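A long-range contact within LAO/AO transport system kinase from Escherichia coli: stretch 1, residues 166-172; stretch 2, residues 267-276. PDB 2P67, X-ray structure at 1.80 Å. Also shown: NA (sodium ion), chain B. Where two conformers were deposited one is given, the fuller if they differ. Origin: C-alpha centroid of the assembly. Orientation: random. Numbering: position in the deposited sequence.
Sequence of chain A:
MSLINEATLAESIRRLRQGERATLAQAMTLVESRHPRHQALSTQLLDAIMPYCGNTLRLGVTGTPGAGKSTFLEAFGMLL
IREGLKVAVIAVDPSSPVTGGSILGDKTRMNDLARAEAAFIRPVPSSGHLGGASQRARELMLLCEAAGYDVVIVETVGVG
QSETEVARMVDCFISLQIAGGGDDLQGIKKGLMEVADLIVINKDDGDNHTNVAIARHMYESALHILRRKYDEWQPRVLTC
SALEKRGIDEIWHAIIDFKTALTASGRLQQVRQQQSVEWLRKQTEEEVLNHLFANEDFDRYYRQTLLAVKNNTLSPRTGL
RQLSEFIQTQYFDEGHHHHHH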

# COMPACT_ATOMS: atom_id res chain seq x y z
N VAL A 166 10.66 6.32 -5.80
CA VAL A 166 12.02 6.03 -6.28
C VAL A 166 12.26 4.52 -6.28
O VAL A 166 12.87 3.95 -7.20
CB VAL A 166 13.08 6.74 -5.39
CG1 VAL A 166 14.49 6.26 -5.73
CG2 VAL A 166 12.99 8.26 -5.54
N ALA A 167 11.80 3.86 -5.21
CA ALA A 167 12.06 2.43 -5.03
C ALA A 167 11.57 1.61 -6.21
O ALA A 167 12.17 0.60 -6.55
CB ALA A 167 11.40 1.94 -3.75
N ARG A 168 10.46 2.05 -6.82
CA ARG A 168 9.79 1.34 -7.91
C ARG A 168 10.54 1.38 -9.24
O ARG A 168 10.16 0.68 -10.17
CB ARG A 168 8.41 1.96 -8.17
CG ARG A 168 7.38 1.76 -7.09
CD ARG A 168 5.98 2.02 -7.63
NE ARG A 168 5.74 3.40 -8.03
CZ ARG A 168 4.91 4.24 -7.39
NH1 ARG A 168 4.25 3.84 -6.31
NH2 ARG A 168 4.75 5.49 -7.84
N MET A 169 11.57 2.21 -9.33
CA MET A 169 12.35 2.27 -10.57
C MET A 169 13.83 1.88 -10.44
O MET A 169 14.61 2.13 -11.36
CB MET A 169 12.21 3.67 -11.23
CG MET A 169 12.96 4.81 -10.53
SD MET A 169 12.62 6.45 -11.34
CE MET A 169 11.20 6.87 -10.40
N VAL A 170 14.23 1.29 -9.31
CA VAL A 170 15.68 1.02 -9.10
C VAL A 170 15.91 -0.42 -8.65
O VAL A 170 14.98 -1.08 -8.17
CB VAL A 170 16.32 2.00 -8.06
CG1 VAL A 170 16.23 3.46 -8.55
CG2 VAL A 170 15.69 1.82 -6.66
N ASP A 171 17.14 -0.89 -8.84
CA ASP A 171 17.57 -2.24 -8.45
C ASP A 171 17.77 -2.31 -6.94
O ASP A 171 17.46 -3.32 -6.31
CB ASP A 171 18.91 -2.59 -9.12
CG ASP A 171 18.83 -2.61 -10.65
OD1 ASP A 171 17.72 -2.87 -11.18
OD2 ASP A 171 19.89 -2.43 -11.29
N CYS A 172 18.31 -1.23 -6.38
CA CYS A 172 18.67 -1.18 -4.96
C CYS A 172 18.37 0.20 -4.42
O CYS A 172 18.84 1.21 -4.97
CB CYS A 172 20.16 -1.52 -4.77
SG CYS A 172 20.69 -1.54 -3.00
NA NA B . 12.54 -2.28 -15.51
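Stretch 2 (267-276) RLQQVRQQQS

How does the second stretch lie on the first? Residues 267-276 are helical throughout, held by i to i+4 backbone hydrogen bonds such as Arg272 N to Leu268 O at 2.9 Å. Against this helix rests the type I turn from Ala167 to Val170, which leads on to Asp171. The two stretches run in opposite senses: the CA of Arg168 is 6.0 Å from the CA of Gln275, while the CA of Asp171 is 6.9 Å from the CA of Leu268, nearly two helical turns earlier.

Where is charge paired? Asp171 and Arg272 form a salt bridge with two nearly straight hydrogen bonds, Arg272 NE to Asp171 OD1 at 2.8 Å and Arg272 NH2 to Asp171 OD2 at 2.7 Å. The carboxylate meets the edge of the guanidinium, near its plane, so that each oxygen faces its own N-H group. Both CA-to-CB bonds point sideways; it is the ends of the side chains that close the gap.

What does the turn offer to Gln275? It offers backbone carbonyls. The CA-to-CB bond of Gln275 points toward the first stretch, and its NE2 donates to Val170 O at 2.9 Å and 168°. Ala167 O also lies 3.3 Å from Gln275 NE2, but the angle is too poor for a hydrogen bond. The amide oxygen is satisfied by water: water 2 donates to Gln275 OE1 at 2.8 Å and to Asp171 OD1 at 2.9 Å, linking the polar contacts.

Is there any apolar packing? A little: Leu268 CD1 reaches Asp171 CB at 3.8 Å, covering the aliphatic part of the acidic side chain. The CA-to-CB bonds of Val170 and Met169 point away from the helix. The two stretches bury 300 Å² in all, both sides summed, and the hydrogen bonds between them involve Asp171, Val170, Arg272 and Gln275.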

# COMPACT_ATOMS: atom_id res chain seq x y z
N ARG A 267 16.34 -13.16 -8.88
CA ARG A 267 15.32 -12.25 -8.37
C ARG A 267 15.46 -10.83 -8.92
O ARG A 267 14.45 -10.17 -9.16
CB ARG A 267 15.28 -12.25 -6.82
CG ARG A 267 14.29 -11.26 -6.15
CD ARG A 267 12.81 -11.42 -6.55
NE ARG A 267 11.94 -10.69 -5.63
CZ ARG A 267 10.74 -10.18 -5.92
NH1 ARG A 267 10.21 -10.28 -7.13
NH2 ARG A 267 10.05 -9.54 -4.98
N LEU A 268 16.69 -10.37 -9.14
CA LEU A 268 16.87 -9.02 -9.67
C LEU A 268 16.19 -8.83 -11.03
O LEU A 268 15.43 -7.88 -11.22
CB LEU A 268 18.35 -8.62 -9.75
CG LEU A 268 18.55 -7.13 -10.07
CD1 LEU A 268 17.69 -6.21 -9.19
CD2 LEU A 268 20.00 -6.75 -9.96
N GLN A 269 16.44 -9.75 -11.96
CA GLN A 269 15.75 -9.74 -13.26
C GLN A 269 14.23 -9.71 -13.08
O GLN A 269 13.52 -8.98 -13.77
CB GLN A 269 16.15 -10.97 -14.11
CG GLN A 269 17.53 -10.87 -14.75
CD GLN A 269 18.11 -12.24 -15.20
OE1 GLN A 269 18.22 -13.21 -14.39
NE2 GLN A 269 18.50 -12.32 -16.49
N GLN A 270 13.72 -10.52 -12.15
CA GLN A 270 12.29 -10.55 -11.89
C GLN A 270 11.77 -9.21 -11.38
O GLN A 270 10.75 -8.70 -11.86
CB GLN A 270 11.94 -11.67 -10.90
CG GLN A 270 10.47 -11.97 -10.91
CD GLN A 270 10.03 -12.73 -9.71
OE1 GLN A 270 10.24 -12.28 -8.57
NE2 GLN A 270 9.38 -13.87 -9.93
N VAL A 271 12.51 -8.62 -10.45
CA VAL A 271 12.19 -7.29 -9.92
C VAL A 271 12.09 -6.26 -11.04
O VAL A 271 11.08 -5.56 -11.15
CB VAL A 271 13.20 -6.85 -8.83
CG1 VAL A 271 13.03 -5.34 -8.49
CG2 VAL A 271 12.98 -7.69 -7.57
N ARG A 272 13.12 -6.20 -11.89
CA ARG A 272 13.14 -5.26 -13.02
C ARG A 272 11.93 -5.44 -13.96
O ARG A 272 11.30 -4.44 -14.36
CB ARG A 272 14.45 -5.39 -13.78
CG ARG A 272 15.66 -4.94 -13.01
CD ARG A 272 16.91 -5.38 -13.73
NE ARG A 272 18.06 -4.57 -13.36
CZ ARG A 272 19.22 -4.61 -13.98
NH1 ARG A 272 19.37 -5.44 -15.02
NH2 ARG A 272 20.24 -3.85 -13.58
N GLN A 273 11.61 -6.69 -14.30
CA GLN A 273 10.42 -6.99 -15.13
C GLN A 273 9.12 -6.56 -14.46
O GLN A 273 8.26 -5.92 -15.10
CB GLN A 273 10.40 -8.48 -15.52
CG GLN A 273 9.05 -9.00 -16.03
CD GLN A 273 8.72 -8.62 -17.48
OE1 GLN A 273 7.75 -9.14 -18.06
NE2 GLN A 273 9.52 -7.70 -18.08
N GLN A 274 8.96 -6.90 -13.19
CA GLN A 274 7.80 -6.51 -12.40
C GLN A 274 7.64 -5.00 -12.31
O GLN A 274 6.51 -4.51 -12.34
CB GLN A 274 7.87 -7.10 -11.00
CG GLN A 274 7.58 -8.58 -10.94
CD GLN A 274 7.65 -9.12 -9.52
OE1 GLN A 274 8.24 -8.50 -8.62
NE2 GLN A 274 7.05 -10.30 -9.31
N GLN A 275 8.75 -4.27 -12.18
CA GLN A 275 8.68 -2.81 -12.11
C GLN A 275 8.13 -2.23 -13.42
O GLN A 275 7.31 -1.32 -13.41
CB GLN A 275 10.06 -2.21 -11.83
CG GLN A 275 10.57 -2.47 -10.42
CD GLN A 275 11.95 -1.87 -10.15
OE1 GLN A 275 12.71 -1.55 -11.07
NE2 GLN A 275 12.29 -1.75 -8.87
N SER A 276 8.59 -2.78 -14.54
CA SER A 276 8.20 -2.24 -15.84
C SER A 276 6.74 -2.54 -16.14
O SER A 276 6.02 -1.69 -16.60
CB SER A 276 9.12 -2.77 -16.94
OG SER A 276 10.37 -2.06 -16.85
O HOH W 1 6.88 0.37 -11.21
O HOH W 2 15.37 -1.34 -11.74
O HOH W 3 12.30 -0.14 -13.50
O HOH W 4 14.98 -1.93 -14.63
O HOH W 5 13.74 -0.22 -16.78
O HOH W 6 13.04 -3.98 -17.53